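Local atomic coordinates of V-type ATP synthase alpha chain (Nanoarchaeum equitans Kin4-M, PDB entry 5BN3), a protein that belongs to the ATP synthase alpha/beta family as the A chain of a V-type complex, with a P-loop nucleotide-binding domain that has ADP bound. Residues 106-111 and 177-182; 205-210 and 415-420; 258-263 and 280-285; 355-360 and 396-401. One frame throughout, in Å; residues are numbered along the deposited sequence.

Interaction 1: residues 106-111 and 177-182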
loop_
_atom_site.group_PDB
_atom_site.type_symbol
_atom_site.label_atom_id
_atom_site.label_comp_id
_atom_site.label_asym_id
_atom_site.label_seq_id
_atom_site.Cartn_x
_atom_site.Cartn_y
_atom_site.Cartn_z
ATOM N N PRO A 106 20.607 25.069 37.585
ATOM C CA PRO A 106 19.754 26.200 37.204
ATOM C C PRO A 106 20.079 26.686 35.794
ATOM O O PRO A 106 21.244 26.662 35.393
ATOM C CB PRO A 106 20.115 27.277 38.235
ATOM C CG PRO A 106 21.487 26.915 38.702
ATOM C CD PRO A 106 21.542 25.414 38.671
ATOM N N THR A 107 19.056 27.119 35.061
ATOM C CA THR A 107 19.209 27.569 33.678
ATOM C C THR A 107 20.105 28.798 33.553
ATOM O O THR A 107 21.047 28.813 32.759
ATOM C CB THR A 107 17.835 27.892 33.052
ATOM O OG1 THR A 107 17.032 26.704 33.022
ATOM C CG2 THR A 107 17.995 28.428 31.636
ATOM N N LEU A 108 19.799 29.826 34.338
ATOM C CA LEU A 108 20.528 31.088 34.278
ATOM C C LEU A 108 21.674 31.124 35.291
ATOM O O LEU A 108 21.505 30.721 36.445
ATOM C CB LEU A 108 19.566 32.255 34.518
ATOM C CG LEU A 108 18.354 32.300 33.582
ATOM C CD1 LEU A 108 17.391 33.412 33.969
ATOM C CD2 LEU A 108 18.814 32.478 32.153
ATOM N N ASP A 109 22.835 31.603 34.845
ATOM C CA ASP A 109 24.027 31.708 35.691
ATOM C C ASP A 109 23.724 32.532 36.943
ATOM O O ASP A 109 23.273 33.675 36.848
ATOM C CB ASP A 109 25.180 32.338 34.898
ATOM C CG ASP A 109 26.536 32.137 35.558
ATOM O OD1 ASP A 109 26.631 32.232 36.800
ATOM O OD2 ASP A 109 27.517 31.887 34.828
ATOM N N ARG A 110 23.965 31.940 38.110
ATOM C CA ARG A 110 23.594 32.549 39.388
ATOM C C ARG A 110 24.678 33.460 39.959
ATOM O O ARG A 110 24.473 34.103 40.989
ATOM C CB ARG A 110 23.253 31.459 40.412
ATOM C CG ARG A 110 22.002 30.649 40.097
ATOM C CD ARG A 110 20.760 31.525 40.110
ATOM N NE ARG A 110 19.525 30.750 40.221
ATOM C CZ ARG A 110 18.786 30.359 39.187
ATOM N NH1 ARG A 110 19.155 30.663 37.951
ATOM N NH2 ARG A 110 17.679 29.659 39.389
ATOM N N LYS A 111 25.827 33.513 39.292
ATOM C CA LYS A 111 26.967 34.278 39.796
ATOM C C LYS A 111 27.338 35.463 38.910
ATOM O O LYS A 111 27.966 36.417 39.372
ATOM C CB LYS A 111 28.180 33.365 39.991
ATOM C CG LYS A 111 28.045 32.417 41.168
ATOM C CD LYS A 111 29.200 31.435 41.228
ATOM C CE LYS A 111 29.169 30.644 42.523
ATOM N NZ LYS A 111 29.307 31.534 43.709
ATOM N N LYS A 177 12.440 40.133 40.409
ATOM C CA LYS A 177 13.796 39.751 40.023
ATOM C C LYS A 177 14.108 40.187 38.598
ATOM O O LYS A 177 13.268 40.787 37.929
ATOM C CB LYS A 177 13.997 38.238 40.154
ATOM C CG LYS A 177 14.410 37.770 41.538
ATOM C CD LYS A 177 13.274 37.870 42.543
ATOM C CE LYS A 177 13.737 37.452 43.933
ATOM N NZ LYS A 177 14.372 36.103 43.941
ATOM N N LEU A 178 15.322 39.886 38.147
ATOM C CA LEU A 178 15.714 40.126 36.763
ATOM C C LEU A 178 15.146 39.031 35.865
ATOM O O LEU A 178 15.208 39.124 34.638
ATOM C CB LEU A 178 17.238 40.174 36.633
ATOM C CG LEU A 178 17.938 41.424 37.173
ATOM C CD1 LEU A 178 19.447 41.266 37.132
ATOM C CD2 LEU A 178 17.521 42.636 36.372
ATOM N N TYR A 179 14.589 37.997 36.492
ATOM C CA TYR A 179 14.015 36.870 35.765
ATOM C C TYR A 179 12.681 36.442 36.362
ATOM O O TYR A 179 12.386 36.739 37.522
ATOM C CB TYR A 179 14.974 35.677 35.793
ATOM C CG TYR A 179 14.897 34.849 37.061
ATOM C CD1 TYR A 179 15.571 35.237 38.210
ATOM C CD2 TYR A 179 14.164 33.671 37.099
ATOM C CE1 TYR A 179 15.510 34.480 39.361
ATOM C CE2 TYR A 179 14.096 32.912 38.245
ATOM C CZ TYR A 179 14.771 33.320 39.372
ATOM O OH TYR A 179 14.706 32.561 40.516
ATOM N N HIS A 180 11.883 35.735 35.568
ATOM C CA HIS A 180 10.698 35.059 36.090
ATOM C C HIS A 180 10.508 33.711 35.404
ATOM O O HIS A 180 11.053 33.471 34.325
ATOM C CB HIS A 180 9.441 35.930 35.964
ATOM C CG HIS A 180 8.947 36.100 34.559
ATOM N ND1 HIS A 180 9.469 37.035 33.695
ATOM C CD2 HIS A 180 7.957 35.469 33.882
ATOM C CE1 HIS A 180 8.833 36.965 32.537
ATOM N NE2 HIS A 180 7.912 36.025 32.624
ATOM N N GLU A 181 9.755 32.824 36.048
ATOM C CA GLU A 181 9.510 31.494 35.507
ATOM C C GLU A 181 8.195 31.463 34.741
ATOM O O GLU A 181 7.246 32.164 35.095
ATOM C CB GLU A 181 9.482 30.457 36.632
ATOM C CG GLU A 181 10.817 30.248 37.324
ATOM C CD GLU A 181 10.757 29.155 38.375
ATOM O OE1 GLU A 181 9.677 28.971 38.976
ATOM O OE2 GLU A 181 11.782 28.475 38.593
ATOM N N TRP A 182 8.139 30.647 33.692
ATOM C CA TRP A 182 6.922 30.519 32.902
ATOM C C TRP A 182 6.730 29.093 32.393
ATOM O O TRP A 182 7.677 28.473 31.907
ATOM C CB TRP A 182 6.944 31.499 31.727
ATOM C CG TRP A 182 5.637 31.583 31.023
ATOM C CD1 TRP A 182 5.247 30.870 29.928
ATOM C CD2 TRP A 182 4.531 32.420 31.374
ATOM N NE1 TRP A 182 3.967 31.218 29.571
ATOM C CE2 TRP A 182 3.505 32.168 30.444
ATOM C CE3 TRP A 182 4.311 33.361 32.383
ATOM C CZ2 TRP A 182 2.276 32.824 30.494
ATOM C CZ3 TRP A 182 3.094 34.009 32.433
ATOM C CH2 TRP A 182 2.091 33.740 31.494
#

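Interaction 2: residues 205-210 and 415-420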
loop_
_atom_site.group_PDB
_atom_site.type_symbol
_atom_site.label_atom_id
_atom_site.label_comp_id
_atom_site.label_asym_id
_atom_site.label_seq_id
_atom_site.Cartn_x
_atom_site.Cartn_y
_atom_site.Cartn_z
ATOM N N ARG A 205 18.650 34.619 -1.341
ATOM C CA ARG A 205 17.909 35.206 -2.461
ATOM C C ARG A 205 16.564 34.541 -2.773
ATOM O O ARG A 205 15.546 35.225 -2.899
ATOM C CB ARG A 205 18.786 35.238 -3.723
ATOM C CG ARG A 205 19.973 36.196 -3.624
ATOM C CD ARG A 205 20.756 36.273 -4.931
ATOM N NE ARG A 205 21.566 35.081 -5.163
ATOM C CZ ARG A 205 22.804 34.921 -4.705
ATOM N NH1 ARG A 205 23.374 35.875 -3.986
ATOM N NH2 ARG A 205 23.470 33.806 -4.962
ATOM N N VAL A 206 16.559 33.218 -2.902
ATOM C CA VAL A 206 15.332 32.504 -3.247
ATOM C C VAL A 206 14.253 32.702 -2.180
ATOM O O VAL A 206 13.063 32.777 -2.490
ATOM C CB VAL A 206 15.599 30.997 -3.520
ATOM C CG1 VAL A 206 16.169 30.305 -2.283
ATOM C CG2 VAL A 206 14.337 30.299 -4.001
ATOM N N LEU A 207 14.676 32.830 -0.926
ATOM C CA LEU A 207 13.731 33.018 0.173
ATOM C C LEU A 207 13.302 34.475 0.338
ATOM O O LEU A 207 12.273 34.753 0.948
ATOM C CB LEU A 207 14.318 32.500 1.487
ATOM C CG LEU A 207 14.696 31.021 1.550
ATOM C CD1 LEU A 207 14.971 30.604 2.985
ATOM C CD2 LEU A 207 13.600 30.166 0.947
ATOM N N ASP A 208 14.086 35.403 -0.201
ATOM C CA ASP A 208 13.784 36.825 -0.036
ATOM C C ASP A 208 12.921 37.398 -1.159
ATOM O O ASP A 208 12.126 38.310 -0.934
ATOM C CB ASP A 208 15.074 37.641 0.118
ATOM C CG ASP A 208 15.796 37.352 1.420
ATOM O OD1 ASP A 208 15.170 36.773 2.333
ATOM O OD2 ASP A 208 16.989 37.710 1.533
ATOM N N ILE A 209 13.073 36.858 -2.364
ATOM C CA ILE A 209 12.348 37.380 -3.517
ATOM C C ILE A 209 11.279 36.417 -4.022
ATOM O O ILE A 209 10.121 36.798 -4.202
ATOM C CB ILE A 209 13.305 37.704 -4.680
ATOM C CG1 ILE A 209 14.392 38.671 -4.217
ATOM C CG2 ILE A 209 12.540 38.301 -5.842
ATOM C CD1 ILE A 209 13.863 40.015 -3.752
ATOM N N MET A 210 11.672 35.167 -4.245
ATOM C CA MET A 210 10.773 34.185 -4.837
ATOM C C MET A 210 9.640 33.763 -3.901
ATOM O O MET A 210 8.471 33.843 -4.271
ATOM C CB MET A 210 11.566 32.966 -5.317
ATOM C CG MET A 210 12.659 33.291 -6.326
ATOM S SD MET A 210 12.001 33.713 -7.955
ATOM C CE MET A 210 12.172 35.489 -7.935
ATOM N N PRO A 415 20.565 26.556 -2.682
ATOM C CA PRO A 415 19.512 25.771 -2.019
ATOM C C PRO A 415 18.669 24.981 -3.012
ATOM O O PRO A 415 18.299 25.505 -4.064
ATOM C CB PRO A 415 18.642 26.845 -1.358
ATOM C CG PRO A 415 19.552 28.024 -1.193
ATOM C CD PRO A 415 20.431 27.996 -2.405
ATOM N N ALA A 416 18.376 23.729 -2.679
ATOM C CA ALA A 416 17.613 22.860 -3.571
ATOM C C ALA A 416 16.110 23.132 -3.519
ATOM O O ALA A 416 15.309 22.200 -3.453
ATOM C CB ALA A 416 17.897 21.405 -3.252
ATOM N N ILE A 417 15.734 24.407 -3.570
ATOM C CA ILE A 417 14.327 24.796 -3.532
ATOM C C ILE A 417 13.619 24.466 -4.848
ATOM O O ILE A 417 14.029 24.932 -5.913
ATOM C CB ILE A 417 14.176 26.307 -3.251
ATOM C CG1 ILE A 417 14.673 26.649 -1.842
ATOM C CG2 ILE A 417 12.729 26.741 -3.413
ATOM C CD1 ILE A 417 13.750 26.176 -0.729
ATOM N N ASN A 418 12.563 23.659 -4.770
ATOM C CA ASN A 418 11.702 23.391 -5.920
ATOM C C ASN A 418 10.842 24.619 -6.210
ATOM O O ASN A 418 9.852 24.868 -5.521
ATOM C CB ASN A 418 10.824 22.163 -5.639
ATOM C CG ASN A 418 10.019 21.713 -6.850
ATOM O OD1 ASN A 418 9.474 22.527 -7.597
ATOM N ND2 ASN A 418 9.934 20.402 -7.043
ATOM N N TYR A 419 11.220 25.377 -7.237
ATOM C CA TYR A 419 10.569 26.649 -7.549
ATOM C C TYR A 419 9.217 26.507 -8.248
ATOM O O TYR A 419 8.573 27.507 -8.569
ATOM C CB TYR A 419 11.505 27.532 -8.382
ATOM C CG TYR A 419 12.222 26.797 -9.492
ATOM C CD1 TYR A 419 11.572 26.482 -10.675
ATOM C CD2 TYR A 419 13.555 26.435 -9.360
ATOM C CE1 TYR A 419 12.223 25.817 -11.689
ATOM C CE2 TYR A 419 14.215 25.770 -10.370
ATOM C CZ TYR A 419 13.541 25.467 -11.532
ATOM O OH TYR A 419 14.186 24.803 -12.548
ATOM N N LEU A 420 8.787 25.271 -8.481
ATOM C CA LEU A 420 7.479 25.021 -9.080
ATOM C C LEU A 420 6.470 24.573 -8.028
ATOM O O LEU A 420 5.276 24.850 -8.139
ATOM C CB LEU A 420 7.588 23.963 -10.181
ATOM C CG LEU A 420 8.452 24.325 -11.391
ATOM C CD1 LEU A 420 8.360 23.256 -12.466
ATOM C CD2 LEU A 420 8.036 25.669 -11.947
#

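Interaction 3: residues 258-263 and 280-285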
loop_
_atom_site.group_PDB
_atom_site.type_symbol
_atom_site.label_atom_id
_atom_site.label_comp_id
_atom_site.label_asym_id
_atom_site.label_seq_id
_atom_site.Cartn_x
_atom_site.Cartn_y
_atom_site.Cartn_z
ATOM N N THR A 258 27.451 21.724 17.605
ATOM C CA THR A 258 28.853 22.075 17.808
ATOM C C THR A 258 29.363 23.000 16.701
ATOM O O THR A 258 30.145 23.916 16.956
ATOM C CB THR A 258 29.735 20.812 17.860
ATOM O OG1 THR A 258 29.154 19.856 18.759
ATOM C CG2 THR A 258 31.136 21.156 18.326
ATOM N N GLU A 259 28.913 22.755 15.473
ATOM C CA GLU A 259 29.274 23.593 14.327
ATOM C C GLU A 259 28.877 25.052 14.547
ATOM O O GLU A 259 29.663 25.966 14.282
ATOM C CB GLU A 259 28.615 23.058 13.052
ATOM C CG GLU A 259 28.537 24.062 11.906
ATOM C CD GLU A 259 29.851 24.221 11.157
ATOM O OE1 GLU A 259 30.840 23.557 11.529
ATOM O OE2 GLU A 259 29.889 25.010 10.187
ATOM N N VAL A 260 27.660 25.263 15.038
ATOM C CA VAL A 260 27.176 26.604 15.341
ATOM C C VAL A 260 28.027 27.251 16.434
ATOM O O VAL A 260 28.394 28.421 16.334
ATOM C CB VAL A 260 25.696 26.578 15.774
ATOM C CG1 VAL A 260 25.238 27.962 16.191
ATOM C CG2 VAL A 260 24.824 26.052 14.647
ATOM N N LEU A 261 28.351 26.476 17.467
ATOM C CA LEU A 261 29.200 26.947 18.559
ATOM C C LEU A 261 30.581 27.374 18.066
ATOM O O LEU A 261 31.176 28.307 18.602
ATOM C CB LEU A 261 29.355 25.859 19.624
ATOM C CG LEU A 261 28.147 25.528 20.499
ATOM C CD1 LEU A 261 28.473 24.382 21.450
ATOM C CD2 LEU A 261 27.720 26.752 21.278
ATOM N N GLU A 262 31.086 26.689 17.045
ATOM C CA GLU A 262 32.421 26.967 16.519
ATOM C C GLU A 262 32.458 28.160 15.562
ATOM O O GLU A 262 33.422 28.923 15.557
ATOM C CB GLU A 262 32.993 25.728 15.817
ATOM C CG GLU A 262 33.379 24.584 16.750
ATOM C CD GLU A 262 34.123 23.470 16.035
ATOM O OE1 GLU A 262 34.419 23.624 14.830
ATOM O OE2 GLU A 262 34.419 22.438 16.679
ATOM N N GLU A 263 31.409 28.317 14.760
ATOM C CA GLU A 263 31.424 29.277 13.656
ATOM C C GLU A 263 30.809 30.645 13.970
ATOM O O GLU A 263 31.353 31.673 13.576
ATOM C CB GLU A 263 30.750 28.667 12.420
ATOM C CG GLU A 263 31.469 27.443 11.870
ATOM C CD GLU A 263 32.856 27.770 11.356
ATOM O OE1 GLU A 263 33.024 28.844 10.742
ATOM O OE2 GLU A 263 33.779 26.955 11.569
ATOM N N THR A 280 22.118 35.028 19.614
ATOM C CA THR A 280 21.685 33.657 19.368
ATOM C C THR A 280 21.505 32.834 20.647
ATOM O O THR A 280 22.320 32.907 21.569
ATOM C CB THR A 280 22.685 32.944 18.437
ATOM O OG1 THR A 280 22.865 33.725 17.248
ATOM C CG2 THR A 280 22.181 31.560 18.056
ATOM N N ILE A 281 20.423 32.061 20.694
ATOM C CA ILE A 281 20.204 31.086 21.760
ATOM C C ILE A 281 20.090 29.696 21.142
ATOM O O ILE A 281 19.316 29.490 20.204
ATOM C CB ILE A 281 18.920 31.391 22.550
ATOM C CG1 ILE A 281 18.967 32.812 23.115
ATOM C CG2 ILE A 281 18.727 30.380 23.673
ATOM C CD1 ILE A 281 17.690 33.235 23.803
ATOM N N LEU A 282 20.860 28.748 21.667
ATOM C CA LEU A 282 20.863 27.386 21.142
ATOM C C LEU A 282 20.175 26.423 22.100
ATOM O O LEU A 282 20.502 26.373 23.287
ATOM C CB LEU A 282 22.294 26.909 20.880
ATOM C CG LEU A 282 23.134 27.648 19.837
ATOM C CD1 LEU A 282 24.422 26.891 19.546
ATOM C CD2 LEU A 282 22.343 27.849 18.566
ATOM N N ILE A 283 19.216 25.664 21.579
ATOM C CA ILE A 283 18.562 24.612 22.352
ATOM C C ILE A 283 18.807 23.266 21.681
ATOM O O ILE A 283 18.340 23.018 20.567
ATOM C CB ILE A 283 17.058 24.878 22.489
ATOM C CG1 ILE A 283 16.842 26.193 23.239
ATOM C CG2 ILE A 283 16.377 23.738 23.227
ATOM C CD1 ILE A 283 15.462 26.746 23.105
ATOM N N ALA A 284 19.546 22.398 22.366
ATOM C CA ALA A 284 19.992 21.143 21.772
ATOM C C ALA A 284 19.465 19.919 22.504
ATOM O O ALA A 284 19.826 19.676 23.655
ATOM C CB ALA A 284 21.510 21.094 21.720
ATOM N N ASN A 285 18.617 19.151 21.830
ATOM C CA ASN A 285 18.285 17.811 22.286
ATOM C C ASN A 285 18.540 16.849 21.134
ATOM O O ASN A 285 17.661 16.604 20.308
ATOM C CB ASN A 285 16.837 17.718 22.763
ATOM C CG ASN A 285 16.609 16.543 23.695
ATOM O OD1 ASN A 285 16.929 16.609 24.882
ATOM N ND2 ASN A 285 16.055 15.460 23.161
#

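Interaction 4: residues 355-360 and 396-401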
loop_
_atom_site.group_PDB
_atom_site.type_symbol
_atom_site.label_atom_id
_atom_site.label_comp_id
_atom_site.label_asym_id
_atom_site.label_seq_id
_atom_site.Cartn_x
_atom_site.Cartn_y
_atom_site.Cartn_z
ATOM N N GLU A 355 -0.203 23.763 18.358
ATOM C CA GLU A 355 0.238 24.378 19.612
ATOM C C GLU A 355 1.600 25.057 19.466
ATOM O O GLU A 355 1.927 25.976 20.212
ATOM C CB GLU A 355 0.281 23.339 20.741
ATOM C CG GLU A 355 -1.090 22.871 21.217
ATOM C CD GLU A 355 -1.004 21.812 22.303
ATOM O OE1 GLU A 355 0.109 21.565 22.819
ATOM O OE2 GLU A 355 -2.052 21.220 22.641
ATOM N N PHE A 356 2.387 24.598 18.498
ATOM C CA PHE A 356 3.676 25.208 18.193
ATOM C C PHE A 356 3.518 26.393 17.238
ATOM O O PHE A 356 3.834 27.530 17.589
ATOM C CB PHE A 356 4.619 24.156 17.601
ATOM C CG PHE A 356 5.965 24.690 17.207
ATOM C CD1 PHE A 356 6.736 25.407 18.110
ATOM C CD2 PHE A 356 6.470 24.455 15.937
ATOM C CE1 PHE A 356 7.984 25.891 17.750
ATOM C CE2 PHE A 356 7.716 24.936 15.569
ATOM C CZ PHE A 356 8.474 25.656 16.478
ATOM N N TYR A 357 3.011 26.128 16.038
ATOM C CA TYR A 357 2.953 27.146 14.986
ATOM C C TYR A 357 2.016 28.321 15.272
ATOM O O TYR A 357 2.243 29.426 14.784
ATOM C CB TYR A 357 2.606 26.502 13.638
ATOM C CG TYR A 357 3.722 25.654 13.074
ATOM C CD1 TYR A 357 4.854 26.239 12.528
ATOM C CD2 TYR A 357 3.641 24.270 13.084
ATOM C CE1 TYR A 357 5.874 25.470 12.011
ATOM C CE2 TYR A 357 4.658 23.492 12.569
ATOM C CZ TYR A 357 5.771 24.101 12.033
ATOM O OH TYR A 357 6.787 23.335 11.518
ATOM N N GLU A 358 0.970 28.092 16.061
ATOM C CA GLU A 358 0.030 29.164 16.388
ATOM C C GLU A 358 0.637 30.199 17.337
ATOM O O GLU A 358 0.025 31.231 17.610
ATOM C CB GLU A 358 -1.260 28.596 16.966
ATOM N N ARG A 359 1.839 29.920 17.834
ATOM C CA ARG A 359 2.550 30.865 18.692
ATOM C C ARG A 359 3.255 31.938 17.873
ATOM O O ARG A 359 3.647 32.972 18.405
ATOM C CB ARG A 359 3.579 30.138 19.558
ATOM C CG ARG A 359 2.999 29.203 20.607
ATOM C CD ARG A 359 3.961 29.102 21.776
ATOM N NE ARG A 359 3.643 28.009 22.689
ATOM C CZ ARG A 359 4.132 27.901 23.920
ATOM N NH1 ARG A 359 4.947 28.833 24.395
ATOM N NH2 ARG A 359 3.793 26.873 24.680
ATOM N N SER A 360 3.427 31.687 16.579
ATOM C CA SER A 360 4.048 32.671 15.701
ATOM C C SER A 360 3.097 33.841 15.518
ATOM O O SER A 360 1.918 33.752 15.866
ATOM C CB SER A 360 4.375 32.058 14.342
ATOM O OG SER A 360 3.192 31.777 13.616
ATOM N N ARG A 396 -1.021 22.997 6.382
ATOM C CA ARG A 396 -2.293 23.654 6.671
ATOM C C ARG A 396 -2.181 24.602 7.865
ATOM O O ARG A 396 -3.172 25.195 8.293
ATOM C CB ARG A 396 -3.403 22.618 6.880
ATOM C CG ARG A 396 -3.627 21.726 5.663
ATOM C CD ARG A 396 -5.044 21.182 5.610
ATOM N NE ARG A 396 -5.413 20.479 6.834
ATOM C CZ ARG A 396 -5.100 19.213 7.094
ATOM N NH1 ARG A 396 -4.406 18.505 6.214
ATOM N NH2 ARG A 396 -5.483 18.655 8.233
ATOM N N LEU A 397 -0.962 24.763 8.374
ATOM C CA LEU A 397 -0.717 25.637 9.520
ATOM C C LEU A 397 0.214 26.811 9.203
ATOM O O LEU A 397 0.106 27.875 9.817
ATOM C CB LEU A 397 -0.149 24.832 10.695
ATOM C CG LEU A 397 -1.046 23.760 11.319
ATOM C CD1 LEU A 397 -0.269 22.919 12.327
ATOM C CD2 LEU A 397 -2.256 24.393 11.983
ATOM N N VAL A 398 1.117 26.627 8.243
ATOM C CA VAL A 398 2.145 27.638 7.965
ATOM C C VAL A 398 1.809 28.533 6.772
ATOM O O VAL A 398 0.871 28.257 6.023
ATOM C CB VAL A 398 3.539 27.001 7.767
ATOM C CG1 VAL A 398 3.939 26.218 9.004
ATOM C CG2 VAL A 398 3.547 26.092 6.540
ATOM N N GLY A 399 2.584 29.602 6.601
ATOM C CA GLY A 399 2.306 30.593 5.572
ATOM C C GLY A 399 3.089 30.401 4.285
ATOM O O GLY A 399 2.826 31.082 3.291
ATOM N N ALA A 400 4.052 29.482 4.297
ATOM C CA ALA A 400 4.829 29.180 3.096
ATOM C C ALA A 400 5.406 27.776 3.095
ATOM O O ALA A 400 5.695 27.208 4.151
ATOM C CB ALA A 400 5.947 30.190 2.911
ATOM N N LEU A 401 5.580 27.233 1.893
ATOM C CA LEU A 401 6.277 25.968 1.703
ATOM C C LEU A 401 7.609 26.220 1.010
ATOM O O LEU A 401 7.644 26.671 -0.136
ATOM C CB LEU A 401 5.432 25.010 0.855
ATOM C CG LEU A 401 6.121 23.760 0.294
ATOM C CD1 LEU A 401 6.683 22.924 1.423
ATOM C CD2 LEU A 401 5.167 22.929 -0.557
HETATM O O HOH W 1 1.936 29.603 11.766
#

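Interaction 1: residues 106-111 and 177-182
Leu108 and Tyr179 meet at an angle, and it is the base of the tyrosine side chain that takes the contact: Leu108 CD1 lies 3.8 Å from Tyr179 CB, placed obliquely to the ring. Both side chains leave their backbones toward one another. Tyr179 CG sits between its own N and carbonyl carbon (chi1 82°), which turns the ring toward the Arg110 side chain. There the guanidinium takes a position above the ring, but only distantly. Arg110 CZ is 5.5 Å from the centroid of the Tyr179 ring, so any cation-pi attraction is weak. The firmer hold on this group is a salt bridge from Arg110 NH2 to Glu70 in strand 68-71. Pro106 CB covers one guanidinium face, 3.4 Å above the plane and displaced toward its rim, while Arg110 NH1 makes a weak, bent bond of 2.8 Å to Leu108 O. The bend in the loop is further fixed by an Asx turn, in which Asp109 OD1 accepts from Lys111 N at 2.9 Å. Small as it is, the contact illustrates how a loop before strand 114-118 is laid against the approach to strand 180-183, within the barrel-sandwich region characteristic of this ATP synthase alpha/beta family.

Interaction 2: residues 205-210 and 415-420
The carbonyl oxygen of Arg205, one residue ahead of the Val206 that packs on Ile417, is gripped by two amides of its own helix: Ile209 N at 3.0 Å and Asp208 N at 3.1 Å. Met210 N to Val206 O is a weak bond, and the helix widens to a pi-type turn over 206-210. Across the contact everything is apolar. Val206 points both methyls at Ile417, whose side chain runs at a slant to it: Val206 CG2 touches Ile417 CG2 at 3.9 Å, and Val206 CG1 lies 4.0 Å from Ile417 CG1. With CG1 set between backbone N and carbonyl carbon (chi1 61°), Val206 also reaches the Pro415 ring, its CG1 being 4.2 Å from Pro415 CG. Leu207 adds a looser touch through CD2, 4.3 Å from Ile417 CD1. Pro415 follows a cis peptide bond, and its side chain is about 4 Å from the bound ADP, which puts this buried patch next to the pocket that includes Tyr414. Farther along, Asn418 OD1 takes Leu420 N in an Asx turn. Around the contact, Met210 and Tyr419 lean on helices 441-458 and 472-489, Arg205 and Ile209 on helix 503-523, and the loop 415-420 leads on to strand 423-424.

Interaction 3: residues 258-263 and 280-285
Val260 and Leu261 of helix 254-263 close over Leu282 of strand 280-285, a helix-on-sheet contact inside a beta-alpha-beta unit (strand 244-250, helix 254-263, strand 280-285) of the P-loop nucleotide-binding domain. The interactions between the two segments are apolar and converge on one leucine. Leu282 keeps CG anti to its carbonyl carbon (chi1 -63°) and sends its forked end to the helix, where the two residues slant across it. Val260, whose CB is directed toward the strand, supplies the branch that lies anti to its backbone N. Leu261 starts out to one side of the contact, and only the end of its side chain turns in.

Backbone hydrogen bonds hold each partner in its own element. In the helix, Glu262 N bonds to Thr258 O at 2.9 Å and Glu263 N to Glu259 O at 3.0 Å; the strand pairs with 244-250 and with 79-80, whose Ile79 also touches both Leu261 and Leu282. Polar contacts to the chain of NEQ263 engage other parts of the helix: Thr258 OG1 bonds to Pro101 and Glu262 OE2 to Val106 of that subunit, and Leu261 packs on its Pro101 as well. The helix therefore serves two surfaces at once, sheet and neighbouring subunit. At the centre Val260 CG1 fits against the leucine fork, 3.6 Å from Leu282 CD1 and 3.7 Å from Leu282 CD2, while Leu261 CD2 comes to 3.7 Å from that same Leu282 CD1.

Interaction 4: residues 355-360 and 396-401
A type I beta turn from Tyr357 to Ser360, at the end region of helix 349-357 in the P-loop nucleotide-binding domain, presents Tyr357 to Leu397 and Val398 in the segment leading to strand 400-401. The aromatic ring is the centre of the contact. Val398 CG1 rests over one face as a CH-pi interaction, 3.9 Å from the Tyr357 centroid and 23° off the ring normal. It is displaced toward the rim, so its closest ring atom is Tyr357 CD1, at 3.6 Å. The opposite face is covered, over its centre, by Phe356 CD2 from the preceding residue, and the ring thus lies between Phe356 CD2 and the Val398 methyl. Tyr357 CG stands anti to the carbonyl carbon (chi1 -70°), the placement that carries the ring out to the 396-401 segment. Leu397 comes in obliquely, with its CD1 4.2 Å from Tyr357 CD2.

Surrounding elements complete the buried setting: Val398 also packs on strand 218-222, Phe356 on helix 293-309, and both Phe356 and Tyr357 on Ile375 of strand 370-379. Leu397 also touches Ala192 in the chain of NEQ263.

Within the turn, Tyr357 O accepts a bond from Ser360 N and one from Ser360 OG at 2.8 Å, which comes in almost in line with the carbonyl bond (C=O...donor angle 170°). One water joins the two backbones, giving one hydrogen to Tyr357 O at 3.0 Å and the other to Leu397 O at 3.2 Å.

The four contacts run from the barrel-sandwich region into the nucleotide-binding domain. Interaction 1 and interaction 2 lie on opposite sides of the chain's centre, their own centres about 40 Å apart. Along the sequence, interactions 3 and 4 both fall between the two segments that interaction 2 brings together. In interaction 2 the Pro415 side chain lies about 4 Å from the bound ADP; in interaction 3 the side chain of Val260 is about 11 Å from the bound ADP. Interactions 2 and 4 approach to about 6 Å between nearest atoms without touching, as do 1 and 4. Interactions 3 and 4 share a further feature, since each also borders the chain of NEQ263.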